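Long-range contacts in beta-lactamase (PDB 6PQ9), which probably hydrolyses beta-lactam antibiotics to substituted beta-amino acids, as an extended-spectrum enzyme of the class A family: residues K37-K42 / S274-D279; H63-G68 / T248-D253; K23-L28 / F54-N59; G219-K224 / V280-I285. The protein carries 1 engineered substitution. All coordinates share one frame; numbering follows the deposited sequence.

Overall arrangement
From the N terminus, contact 3 closes first, a short loop that brings the start of helix 25-37 against the edge strand 55-58. Contact 1 opens inside that loop, at 37-42, and closes only at 274-279, so it crosses contact 3 and encloses nearly the whole fold. Nested within it is contact 2, which joins strand 64-65 and the residues after it to strand 248-258 of the five-stranded sheet. Contact 4, between loop 219-224 and helix 278-297, starts before contact 2 closes and ends after contact 1 does, crossing both. Contact 3 lies in series with contacts 2 and 4. Contacts 1 and 4 share helix 278-297, and Arg222 of contact 4 bonds to Asn252 of contact 2.

Contact 1 (K37-K42 / S274-D279); sequences KDKKAK and SSEKSD
Glu276 lays its carboxylate beside the backbone of Lys40 and against the aliphatic start of that lysine, the two side chains crossing at about a right angle. Glu276 OE2 accepts from Lys40 N at 2.8 Å along an almost straight line (N-H...O 178°), using the anti lone pair, the one turned away from OE1. A bend at chi2 (-80°) swings the carboxylate back toward Lys40. The same Glu276 OE2 lies 3.4 Å from Lys40 CG, so the methylene chain runs over the oxygen that its own backbone holds. The lysine ammonium does not complete an ion pair: Lys40 NZ stays 4.4 Å from Glu276 OE1, too far for a salt bridge, though the opposite charges may still attract.

A second bond runs the other way, from Ser275 N to Lys40 O at 2.9 Å. Both backbone polar groups of Lys40, the centre of an inverse gamma turn, are thus taken up by the 274-279 segment. Beside these bonds, Ala41 CB meets Ser274 CB at 3.7 Å. Ser274 OG, anti to its own backbone N (chi1 178°), accepts from Glu276 N at 3.1 Å in an ST turn and is also hydrogen-bonded to Asn281 OD1, which ties the turn to the following helix.

The contact sits at the surface end of the five-stranded sheet, where the connection from helix 25-37 enters strand 42-49 and the neighbouring antiparallel strand 264-274 runs out. Lys277 follows at the N-cap position of helix 278-297, whose Ile284 is touched by the Lys39 side chain.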
loop_
_atom_site.group_PDB
_atom_site.type_symbol
_atom_site.label_atom_id
_atom_site.label_comp_id
_atom_site.label_asym_id
_atom_site.label_seq_id
_atom_site.Cartn_x
_atom_site.Cartn_y
_atom_site.Cartn_z
ATOM N N LYS A 37 6.191 5.919 22.461
ATOM C CA LYS A 37 5.555 6.548 23.618
ATOM C C LYS A 37 5.476 8.066 23.459
ATOM O O LYS A 37 4.413 8.660 23.654
ATOM C CB LYS A 37 6.305 6.167 24.900
ATOM C CG LYS A 37 5.530 6.433 26.189
ATOM C CD LYS A 37 5.721 5.306 27.201
ATOM C CE LYS A 37 4.753 5.440 28.380
ATOM N NZ LYS A 37 4.447 4.118 29.015
ATOM N N ASP A 38 6.588 8.709 23.088
ATOM C CA ASP A 38 6.640 10.159 22.941
ATOM C C ASP A 38 6.248 10.647 21.532
ATOM O O ASP A 38 6.525 11.802 21.187
ATOM C CB ASP A 38 8.037 10.677 23.316
ATOM C CG ASP A 38 9.103 10.361 22.270
ATOM O OD1 ASP A 38 8.851 9.544 21.357
ATOM O OD2 ASP A 38 10.217 10.928 22.370
ATOM N N LYS A 39 5.621 9.802 20.717
ATOM C CA LYS A 39 5.200 10.188 19.376
ATOM C C LYS A 39 3.713 10.502 19.402
ATOM O O LYS A 39 2.917 9.672 19.848
ATOM C CB LYS A 39 5.498 9.077 18.365
ATOM C CG LYS A 39 6.984 8.668 18.276
ATOM C CD LYS A 39 7.877 9.835 17.889
ATOM C CE LYS A 39 9.355 9.445 17.850
ATOM N NZ LYS A 39 9.758 8.589 19.009
ATOM N N LYS A 40 3.345 11.702 18.942
ATOM C CA LYS A 40 1.939 12.129 18.930
ATOM C C LYS A 40 1.260 11.617 17.658
ATOM O O LYS A 40 0.973 12.357 16.714
ATOM C CB LYS A 40 1.824 13.645 19.051
ATOM C CG LYS A 40 2.727 14.280 20.079
ATOM C CD LYS A 40 2.629 15.803 20.029
ATOM C CE LYS A 40 4.002 16.470 19.926
ATOM N NZ LYS A 40 4.008 17.620 18.954
ATOM N N ALA A 41 1.005 10.312 17.659
ATOM C CA ALA A 41 0.399 9.617 16.534
ATOM C C ALA A 41 -0.095 8.275 17.033
ATOM O O ALA A 41 0.362 7.768 18.063
ATOM C CB ALA A 41 1.384 9.419 15.374
ATOM N N LYS A 42 -1.045 7.716 16.303
ATOM C CA LYS A 42 -1.495 6.349 16.518
ATOM C C LYS A 42 -0.835 5.504 15.439
ATOM O O LYS A 42 -1.192 5.609 14.261
ATOM C CB LYS A 42 -3.017 6.258 16.450
ATOM C CG LYS A 42 -3.724 7.209 17.393
ATOM C CD LYS A 42 -5.144 6.743 17.721
ATOM C CE LYS A 42 -5.929 7.790 18.516
ATOM N NZ LYS A 42 -7.313 7.310 18.840
ATOM N N SER A 274 -1.542 12.032 13.110
ATOM C CA SER A 274 -0.259 12.463 13.641
ATOM C C SER A 274 -0.184 13.982 13.722
ATOM O O SER A 274 -0.508 14.683 12.755
ATOM C CB SER A 274 0.886 11.942 12.776
ATOM O OG SER A 274 2.127 12.395 13.272
ATOM N N SER A 275 0.257 14.478 14.875
ATOM C CA SER A 275 0.598 15.883 15.057
ATOM C C SER A 275 2.059 16.173 14.733
ATOM O O SER A 275 2.465 17.337 14.790
ATOM C CB SER A 275 0.292 16.327 16.499
ATOM O OG SER A 275 -0.987 15.870 16.926
ATOM N N GLU A 276 2.849 15.152 14.400
ATOM C CA GLU A 276 4.268 15.336 14.134
ATOM C C GLU A 276 4.478 15.854 12.719
ATOM O O GLU A 276 3.621 15.716 11.845
ATOM C CB GLU A 276 5.043 14.023 14.324
ATOM C CG GLU A 276 4.765 13.287 15.650
ATOM C CD GLU A 276 5.530 13.871 16.840
ATOM O OE1 GLU A 276 6.419 14.728 16.626
ATOM O OE2 GLU A 276 5.236 13.469 17.993
ATOM N N LYS A 277 5.640 16.459 12.500
ATOM C CA LYS A 277 5.999 16.866 11.153
ATOM C C LYS A 277 6.183 15.643 10.258
ATOM O O LYS A 277 6.365 14.511 10.725
ATOM C CB LYS A 277 7.272 17.713 11.160
ATOM C CG LYS A 277 7.052 19.107 11.694
ATOM C CD LYS A 277 8.354 19.799 11.976
ATOM C CE LYS A 277 9.281 19.741 10.796
ATOM N NZ LYS A 277 10.536 20.458 11.122
ATOM N N SER A 278 6.148 15.889 8.947
ATOM C CA SER A 278 6.187 14.791 7.997
ATOM C C SER A 278 7.522 14.058 8.025
ATOM O O SER A 278 7.552 12.836 7.828
ATOM C CB SER A 278 5.896 15.295 6.587
ATOM O OG SER A 278 7.093 15.742 5.988
ATOM N N ASP A 279 8.635 14.762 8.261
ATOM C CA ASP A 279 9.900 14.034 8.327
ATOM C C ASP A 279 9.932 13.101 9.535
ATOM O O ASP A 279 10.547 12.032 9.470
ATOM C CB ASP A 279 11.107 14.996 8.295
ATOM C CG ASP A 279 11.178 15.950 9.492
ATOM O OD1 ASP A 279 10.234 16.024 10.314
ATOM O OD2 ASP A 279 12.210 16.650 9.606
#

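Contact 2 (H63-G68 / T248-D253); sequences HYPMQG and TAATND. Engineered in segment 63-68: Gly68 (natural residue Ser). With SO4 (sulfate ion), chain L.
Asn252 turns the ND2 end of its carboxamide to the backbone carbonyls of Pro65 and Met66 and holds both with its one nitrogen. Asn252 ND2 donates to Pro65 O at 3.0 Å, meeting a lone pair in the carbonyl plane, although this oxygen lies 26° out of the amide plane of Asn252. The second bond, from Asn252 ND2 to Met66 O at 2.9 Å, is weak, with an N-H...O angle of 135°. Asn252 OD1 accepts from a water that also donates to Pro65 O, each at 2.8 Å, so Pro65 O is gripped twice.

Ala250, two residues earlier on the same strand, sets its methyl between Pro65 and Gln67. Ala250 CB lies 4.0 Å from Pro65 CG and 3.9 Å from Gln67 CG. Beyond that methylene the Gln67 chain bends at chi2 (-69°), and its amide NE2 bonds to Gln178 OE1.

Gly68, engineered in place of the serine that opens the class A Ser-X-X-Lys motif and is probably the nucleophile, donates its N to sulfate O3 at 2.9 Å. Lys71, Ser132 and Ser239 of strand 233-239 hold the same ion, probably from the crystallisation liquor, in what is probably the active site, as in class A enzymes.

This buried contact joins the short strand 64-65, paired with 182-183, to strand 248-258, which runs between strands 264-274 and 233-239 in the main sheet; Pro65 also touches Ser272 of strand 264-274.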
loop_
_atom_site.group_PDB
_atom_site.type_symbol
_atom_site.label_atom_id
_atom_site.label_comp_id
_atom_site.label_asym_id
_atom_site.label_seq_id
_atom_site.Cartn_x
_atom_site.Cartn_y
_atom_site.Cartn_z
ATOM N N HIS A 63 -8.432 0.747 13.463
ATOM C CA HIS A 63 -8.712 0.886 12.038
ATOM C C HIS A 63 -7.867 2.034 11.495
ATOM O O HIS A 63 -8.054 3.190 11.889
ATOM C CB HIS A 63 -10.203 1.118 11.805
ATOM C CG HIS A 63 -11.056 -0.051 12.192
ATOM N ND1 HIS A 63 -12.431 -0.035 12.102
ATOM C CD2 HIS A 63 -10.723 -1.276 12.663
ATOM C CE1 HIS A 63 -12.908 -1.202 12.496
ATOM N NE2 HIS A 63 -11.893 -1.972 12.844
ATOM N N TYR A 64 -6.923 1.707 10.602
ATOM C CA TYR A 64 -6.055 2.771 10.118
ATOM C C TYR A 64 -6.469 3.181 8.717
ATOM O O TYR A 64 -6.808 2.323 7.891
ATOM C CB TYR A 64 -4.591 2.333 10.113
ATOM C CG TYR A 64 -4.067 2.057 11.504
ATOM C CD1 TYR A 64 -4.236 0.803 12.098
ATOM C CD2 TYR A 64 -3.423 3.055 12.240
ATOM C CE1 TYR A 64 -3.770 0.536 13.382
ATOM C CE2 TYR A 64 -2.952 2.799 13.535
ATOM C CZ TYR A 64 -3.132 1.538 14.096
ATOM O OH TYR A 64 -2.664 1.277 15.365
ATOM N N PRO A 65 -6.493 4.482 8.445
ATOM C CA PRO A 65 -6.774 4.937 7.075
ATOM C C PRO A 65 -5.665 4.499 6.126
ATOM O O PRO A 65 -4.475 4.686 6.399
ATOM C CB PRO A 65 -6.859 6.461 7.211
ATOM C CG PRO A 65 -6.147 6.776 8.519
ATOM C CD PRO A 65 -6.294 5.583 9.397
ATOM N N MET A 66 -6.069 3.888 5.008
ATOM C CA MET A 66 -5.129 3.253 4.087
ATOM C C MET A 66 -4.461 4.232 3.125
ATOM O O MET A 66 -3.311 4.009 2.732
ATOM C CB MET A 66 -5.859 2.185 3.268
ATOM C CG MET A 66 -6.168 0.929 4.046
ATOM S SD MET A 66 -6.551 -0.421 2.931
ATOM C CE MET A 66 -8.271 -0.018 2.558
ATOM N N GLN A 67 -5.177 5.287 2.721
ATOM C CA GLN A 67 -4.859 6.123 1.562
ATOM C C GLN A 67 -4.370 5.290 0.372
ATOM O O GLN A 67 -5.005 4.290 0.018
ATOM C CB GLN A 67 -3.848 7.203 1.953
ATOM C CG GLN A 67 -4.506 8.371 2.704
ATOM C CD GLN A 67 -5.405 9.196 1.791
ATOM O OE1 GLN A 67 -5.299 9.129 0.558
ATOM N NE2 GLN A 67 -6.301 9.971 2.389
ATOM N N GLY A 68 -3.247 5.672 -0.245
ATOM C CA GLY A 68 -2.799 5.034 -1.476
ATOM C C GLY A 68 -2.357 3.585 -1.341
ATOM O O GLY A 68 -2.091 2.940 -2.366
ATOM N N THR A 248 -1.985 15.089 10.436
ATOM C CA THR A 248 -1.821 14.326 9.206
ATOM C C THR A 248 -2.504 12.982 9.414
ATOM O O THR A 248 -2.052 12.166 10.229
ATOM C CB THR A 248 -0.346 14.152 8.855
ATOM O OG1 THR A 248 0.273 15.433 8.749
ATOM C CG2 THR A 248 -0.188 13.416 7.526
ATOM N N ALA A 249 -3.599 12.756 8.677
ATOM C CA ALA A 249 -4.403 11.553 8.877
ATOM C C ALA A 249 -3.589 10.271 8.698
ATOM O O ALA A 249 -3.722 9.344 9.502
ATOM C CB ALA A 249 -5.587 11.546 7.918
ATOM N N ALA A 250 -2.756 10.189 7.650
ATOM C CA ALA A 250 -2.115 8.925 7.283
ATOM C C ALA A 250 -0.765 9.131 6.609
ATOM O O ALA A 250 -0.661 9.874 5.628
ATOM C CB ALA A 250 -3.019 8.114 6.349
ATOM N N THR A 251 0.259 8.450 7.126
ATOM C CA THR A 251 1.553 8.301 6.456
ATOM C C THR A 251 1.923 6.822 6.543
ATOM O O THR A 251 2.292 6.332 7.621
ATOM C CB THR A 251 2.638 9.184 7.094
ATOM O OG1 THR A 251 2.150 10.520 7.256
ATOM C CG2 THR A 251 3.903 9.224 6.223
ATOM N N ASN A 252 1.814 6.103 5.422
ATOM C CA ASN A 252 1.911 4.648 5.436
ATOM C C ASN A 252 2.957 4.152 4.448
ATOM O O ASN A 252 3.326 4.838 3.493
ATOM C CB ASN A 252 0.560 3.981 5.107
ATOM C CG ASN A 252 -0.631 4.654 5.811
ATOM O OD1 ASN A 252 -0.552 5.036 6.979
ATOM N ND2 ASN A 252 -1.738 4.767 5.103
ATOM N N ASP A 253 3.413 2.926 4.688
ATOM C CA ASP A 253 4.243 2.181 3.746
ATOM C C ASP A 253 4.096 0.704 4.086
ATOM O O ASP A 253 4.211 0.332 5.256
ATOM C CB ASP A 253 5.709 2.625 3.835
ATOM C CG ASP A 253 6.518 2.289 2.581
ATOM O OD1 ASP A 253 5.930 1.828 1.568
ATOM O OD2 ASP A 253 7.764 2.486 2.623
HETATM S S SO4 L . -1.146 8.352 -2.075
HETATM O O1 SO4 L . 0.035 7.550 -2.392
HETATM O O2 SO4 L . -2.179 8.068 -3.068
HETATM O O3 SO4 L . -1.670 8.022 -0.744
HETATM O O4 SO4 L . -0.755 9.750 -2.103
HETATM O O HOH W 1 -2.827 5.357 8.598
#

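Contact 3 (K23-L28 / F54-N59); sequences KGTDSL and FKLNVN
Leu28 and Leu56 meet where helix 25-37 packs on strand 55-58, the edge strand of the five-stranded antiparallel sheet in the alpha/beta part of the class A fold. Their chains cross at about a right angle, and the closest approach is between the methyls Leu28 CD2 and Leu56 CD1, 3.5 Å apart. Both leucines carry CG anti to the backbone N (chi1 179° in Leu28 and 178° in Leu56), which sends each branched end toward the other. The same Leu28 CD2 then reaches the rim of the Phe54 ring, near its plane, at 4.1 Å from CZ. One methyl therefore touches both Phe54 and Leu56.

One turn earlier on the helix, Thr25 approaches Phe54 tip to tip, with OG1 4.0 Å from CE1. Its other branch turns to the strand backbone. No hydrogen bond crosses between the two segments; the join is apolar, with a polar fringe at Thr25 OG1, which receives a weak bond from Lys23 NZ and has another weak one with Tyr295 OH.

Further out, helix 278-297 backs the group: Ser291 and Tyr295 lie against Leu28, and Leu296 against Phe54, whose side chain is about 5 Å from a bound aspartic acid. On the sheet side, Leu56 is paired through its backbone with Val47; next to it, Lys55 O lies 3.7 Å from Thr25 CG2.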
loop_
_atom_site.group_PDB
_atom_site.type_symbol
_atom_site.label_atom_id
_atom_site.label_comp_id
_atom_site.label_asym_id
_atom_site.label_seq_id
_atom_site.Cartn_x
_atom_site.Cartn_y
_atom_site.Cartn_z
ATOM N N LYS A 23 12.386 -14.531 25.501
ATOM C CA LYS A 23 12.182 -14.498 24.055
ATOM C C LYS A 23 12.661 -13.138 23.501
ATOM O O LYS A 23 12.819 -12.162 24.253
ATOM C CB LYS A 23 10.703 -14.755 23.717
ATOM C CG LYS A 23 10.428 -15.730 22.568
ATOM C CD LYS A 23 10.748 -15.153 21.201
ATOM C CE LYS A 23 10.904 -16.263 20.174
ATOM N NZ LYS A 23 11.494 -15.764 18.902
ATOM N N GLY A 24 12.909 -13.084 22.192
ATOM C CA GLY A 24 13.359 -11.861 21.557
ATOM C C GLY A 24 12.227 -11.022 20.998
ATOM O O GLY A 24 12.342 -9.794 20.923
ATOM N N THR A 25 11.122 -11.673 20.612
ATOM C CA THR A 25 10.011 -10.950 19.995
ATOM C C THR A 25 9.389 -9.951 20.964
ATOM O O THR A 25 9.003 -8.848 20.563
ATOM C CB THR A 25 8.951 -11.930 19.484
ATOM O OG1 THR A 25 9.592 -13.015 18.801
ATOM C CG2 THR A 25 7.991 -11.230 18.523
ATOM N N ASP A 26 9.288 -10.316 22.245
ATOM C CA ASP A 26 8.723 -9.400 23.233
ATOM C C ASP A 26 9.626 -8.190 23.447
ATOM O O ASP A 26 9.136 -7.077 23.682
ATOM C CB ASP A 26 8.489 -10.131 24.555
ATOM C CG ASP A 26 9.660 -11.021 24.938
ATOM O OD1 ASP A 26 10.083 -11.821 24.077
ATOM O OD2 ASP A 26 10.162 -10.918 26.085
ATOM N N SER A 27 10.945 -8.383 23.377
ATOM C CA SER A 27 11.846 -7.246 23.527
ATOM C C SER A 27 11.768 -6.322 22.318
ATOM O O SER A 27 11.890 -5.099 22.456
ATOM C CB SER A 27 13.279 -7.727 23.743
ATOM O OG SER A 27 14.159 -6.624 23.924
ATOM N N LEU A 28 11.568 -6.887 21.125
ATOM C CA LEU A 28 11.385 -6.059 19.936
ATOM C C LEU A 28 10.105 -5.236 20.050
ATOM O O LEU A 28 10.118 -4.017 19.839
ATOM C CB LEU A 28 11.372 -6.934 18.679
ATOM C CG LEU A 28 11.167 -6.269 17.312
ATOM C CD1 LEU A 28 12.284 -5.294 16.988
ATOM C CD2 LEU A 28 11.051 -7.309 16.217
ATOM N N PHE A 54 7.334 -16.094 11.701
ATOM C CA PHE A 54 7.539 -14.918 12.530
ATOM C C PHE A 54 6.349 -13.958 12.436
ATOM O O PHE A 54 5.818 -13.692 11.353
ATOM C CB PHE A 54 8.820 -14.210 12.117
ATOM C CG PHE A 54 9.119 -13.026 12.949
ATOM C CD1 PHE A 54 9.787 -13.170 14.145
ATOM C CD2 PHE A 54 8.681 -11.765 12.565
ATOM C CE1 PHE A 54 10.042 -12.074 14.940
ATOM C CE2 PHE A 54 8.932 -10.665 13.351
ATOM C CZ PHE A 54 9.617 -10.817 14.542
ATOM N N LYS A 55 5.940 -13.424 13.585
ATOM C CA LYS A 55 4.779 -12.546 13.659
ATOM C C LYS A 55 5.006 -11.487 14.737
ATOM O O LYS A 55 5.552 -11.782 15.802
ATOM C CB LYS A 55 3.500 -13.348 13.938
ATOM C CG LYS A 55 2.240 -12.495 14.062
ATOM C CD LYS A 55 0.959 -13.332 14.026
ATOM C CE LYS A 55 1.025 -14.511 14.985
ATOM N NZ LYS A 55 0.853 -14.085 16.408
ATOM N N LEU A 56 4.607 -10.249 14.440
ATOM C CA LEU A 56 4.692 -9.156 15.402
ATOM C C LEU A 56 3.570 -8.166 15.131
ATOM O O LEU A 56 3.330 -7.789 13.978
ATOM C CB LEU A 56 6.049 -8.454 15.338
ATOM C CG LEU A 56 6.246 -7.246 16.262
ATOM C CD1 LEU A 56 7.582 -7.288 16.952
ATOM C CD2 LEU A 56 6.144 -5.957 15.479
ATOM N N ASN A 57 2.882 -7.763 16.197
ATOM C CA ASN A 57 1.811 -6.778 16.142
ATOM C C ASN A 57 2.093 -5.682 17.149
ATOM O O ASN A 57 2.631 -5.949 18.225
ATOM C CB ASN A 57 0.453 -7.380 16.477
ATOM C CG ASN A 57 -0.040 -8.311 15.423
ATOM O OD1 ASN A 57 0.599 -8.489 14.382
ATOM N ND2 ASN A 57 -1.197 -8.915 15.669
ATOM N N VAL A 58 1.729 -4.451 16.795
ATOM C CA VAL A 58 1.681 -3.333 17.730
ATOM C C VAL A 58 0.444 -2.516 17.390
ATOM O O VAL A 58 0.232 -2.160 16.225
ATOM C CB VAL A 58 2.943 -2.450 17.679
ATOM C CG1 VAL A 58 2.839 -1.322 18.697
ATOM C CG2 VAL A 58 4.194 -3.266 17.925
ATOM N N ASN A 59 -0.386 -2.251 18.400
ATOM C CA ASN A 59 -1.629 -1.498 18.238
ATOM C C ASN A 59 -2.474 -2.066 17.096
ATOM O O ASN A 59 -2.963 -1.347 16.218
ATOM C CB ASN A 59 -1.323 -0.018 18.042
ATOM C CG ASN A 59 -0.535 0.552 19.207
ATOM O OD1 ASN A 59 -0.813 0.228 20.358
ATOM N ND2 ASN A 59 0.459 1.385 18.919
#

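Contact 4 (G219-K224 / V280-I285); sequences GPKRLK and VNEKII. With ACT (acetate ion), chain G.
Arg222 and Glu282 form the firm centre of a salt-bridge network, with a more doubtful arm to Lys221, linking a type I beta turn, Gly219 to Arg222, to helix 278-297. Arg222 NE donates to Glu282 OE2 at 2.8 Å and 173°, with the oxygen at the edge of the guanidinium and only 3° out of its plane. The two planes stand 81° apart, so the carboxylate offers one oxygen, by its anti lone pair, rather than a two-pronged pair.

The close-packed side combines this bond with apolar packing on Ile285, a buried residue. Ile285 wedges its two branches against the loop: CD1 packs on Arg222 CD at 3.7 Å, and CG2, anti to the backbone N, meets Leu223 CD2, also at 3.7 Å. Val269 and Val271 of strand 264-274 also touch Ile285. Arg222 is fixed at its far end as well, NH1 bonding to Asn252 O and Gly238 O and NH2 to Ser239 OG, while Leu223 N donates to Asp253 OD2.

Toward solvent the contact becomes looser and wetter. Lys221 is exposed, and its NZ lies 3.2 Å from Glu282 OE1, a doubtful salt bridge because the chain is modelled eclipsed at chi3 (-1°). One water joins Lys221 N to Glu282 OE2. A second donates to that OE2 and to an acetate, probably from the crystallisation liquor, and takes a weak bond from Arg222 NH2. The acetate in turn touches the start of the turn, where Gly219 N donates to its OXT at 3.0 Å.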
loop_
_atom_site.group_PDB
_atom_site.type_symbol
_atom_site.label_atom_id
_atom_site.label_comp_id
_atom_site.label_asym_id
_atom_site.label_seq_id
_atom_site.Cartn_x
_atom_site.Cartn_y
_atom_site.Cartn_z
ATOM N N GLY A 219 8.366 6.885 -1.481
ATOM C CA GLY A 219 8.746 6.588 -0.119
ATOM C C GLY A 219 10.174 6.132 0.127
ATOM O O GLY A 219 10.390 5.126 0.812
ATOM N N PRO A 220 11.182 6.852 -0.396
ATOM C CA PRO A 220 12.573 6.428 -0.143
ATOM C C PRO A 220 12.973 6.562 1.311
ATOM O O PRO A 220 13.898 5.868 1.757
ATOM C CB PRO A 220 13.407 7.356 -1.045
ATOM C CG PRO A 220 12.532 8.571 -1.278
ATOM C CD PRO A 220 11.115 8.071 -1.236
ATOM N N LYS A 221 12.283 7.406 2.072
ATOM C CA LYS A 221 12.594 7.638 3.470
ATOM C C LYS A 221 11.693 6.845 4.417
ATOM O O LYS A 221 11.745 7.059 5.635
ATOM C CB LYS A 221 12.499 9.133 3.773
ATOM C CG LYS A 221 13.631 10.006 3.182
ATOM C CD LYS A 221 13.459 11.487 3.589
ATOM C CE LYS A 221 12.186 11.668 4.463
ATOM N NZ LYS A 221 11.924 12.975 5.174
ATOM N N ARG A 222 10.873 5.929 3.892
ATOM C CA ARG A 222 9.963 5.172 4.747
ATOM C C ARG A 222 10.528 3.781 5.046
ATOM O O ARG A 222 11.550 3.683 5.733
ATOM C CB ARG A 222 8.581 5.126 4.108
ATOM C CG ARG A 222 8.068 6.522 3.861
ATOM C CD ARG A 222 6.556 6.617 3.677
ATOM N NE ARG A 222 6.211 7.990 3.301
ATOM C CZ ARG A 222 5.006 8.408 2.921
ATOM N NH1 ARG A 222 3.980 7.573 2.864
ATOM N NH2 ARG A 222 4.832 9.676 2.594
ATOM N N LEU A 223 9.914 2.707 4.534
ATOM C CA LEU A 223 10.413 1.363 4.852
ATOM C C LEU A 223 11.885 1.194 4.480
ATOM O O LEU A 223 12.661 0.622 5.251
ATOM C CB LEU A 223 9.576 0.302 4.149
ATOM C CG LEU A 223 8.193 0.126 4.748
ATOM C CD1 LEU A 223 7.398 -0.883 3.921
ATOM C CD2 LEU A 223 8.327 -0.307 6.203
ATOM N N LYS A 224 12.285 1.691 3.305
ATOM C CA LYS A 224 13.659 1.624 2.826
ATOM C C LYS A 224 14.585 2.646 3.479
ATOM O O LYS A 224 15.794 2.611 3.214
ATOM C CB LYS A 224 13.699 1.847 1.304
ATOM C CG LYS A 224 12.850 0.872 0.498
ATOM C CD LYS A 224 12.674 1.317 -0.954
ATOM C CE LYS A 224 14.004 1.649 -1.592
ATOM N NZ LYS A 224 14.505 0.522 -2.422
ATOM N N VAL A 280 9.215 13.440 10.609
ATOM C CA VAL A 280 9.111 12.534 11.751
ATOM C C VAL A 280 8.231 11.336 11.408
ATOM O O VAL A 280 8.550 10.196 11.762
ATOM C CB VAL A 280 8.578 13.282 12.992
ATOM C CG1 VAL A 280 8.221 12.296 14.113
ATOM C CG2 VAL A 280 9.582 14.292 13.480
ATOM N N ASN A 281 7.097 11.573 10.733
ATOM C CA ASN A 281 6.205 10.469 10.385
ATOM C C ASN A 281 6.907 9.450 9.497
ATOM O O ASN A 281 6.723 8.239 9.665
ATOM C CB ASN A 281 4.941 10.990 9.694
ATOM C CG ASN A 281 4.090 11.849 10.610
ATOM O OD1 ASN A 281 4.060 11.640 11.825
ATOM N ND2 ASN A 281 3.392 12.823 10.029
ATOM N N GLU A 282 7.703 9.917 8.535
ATOM C CA GLU A 282 8.460 8.974 7.721
ATOM C C GLU A 282 9.554 8.299 8.542
ATOM O O GLU A 282 9.780 7.090 8.407
ATOM C CB GLU A 282 9.040 9.690 6.509
ATOM C CG GLU A 282 7.958 10.176 5.543
ATOM C CD GLU A 282 8.526 10.625 4.207
ATOM O OE1 GLU A 282 9.234 11.649 4.183
ATOM O OE2 GLU A 282 8.267 9.957 3.178
ATOM N N LYS A 283 10.226 9.061 9.413
ATOM C CA LYS A 283 11.268 8.492 10.265
ATOM C C LYS A 283 10.719 7.363 11.133
ATOM O O LYS A 283 11.406 6.365 11.374
ATOM C CB LYS A 283 11.885 9.591 11.131
ATOM C CG LYS A 283 13.131 9.174 11.892
ATOM C CD LYS A 283 14.178 8.609 10.928
ATOM C CE LYS A 283 15.587 9.063 11.283
ATOM N NZ LYS A 283 16.338 9.554 10.092
ATOM N N ILE A 284 9.480 7.496 11.602
ATOM C CA ILE A 284 8.888 6.444 12.419
ATOM C C ILE A 284 8.806 5.146 11.627
ATOM O O ILE A 284 9.180 4.073 12.117
ATOM C CB ILE A 284 7.509 6.879 12.941
ATOM C CG1 ILE A 284 7.672 8.029 13.940
ATOM C CG2 ILE A 284 6.805 5.717 13.602
ATOM C CD1 ILE A 284 6.388 8.802 14.247
ATOM N N ILE A 285 8.308 5.224 10.390
ATOM C CA ILE A 285 8.290 4.049 9.526
ATOM C C ILE A 285 9.700 3.491 9.382
ATOM O O ILE A 285 9.938 2.294 9.580
ATOM C CB ILE A 285 7.675 4.401 8.160
ATOM C CG1 ILE A 285 6.289 5.011 8.355
ATOM C CG2 ILE A 285 7.620 3.168 7.243
ATOM C CD1 ILE A 285 5.684 5.558 7.081
HETATM C C ACT G . 6.525 9.696 -1.937
HETATM O O ACT G . 6.954 10.056 -3.081
HETATM O OXT ACT G . 7.170 9.598 -0.859
HETATM C CH3 ACT G . 4.987 9.332 -1.866
HETATM O O HOH W 2 10.051 9.246 1.512
HETATM O O HOH W 3 6.784 11.554 0.955
#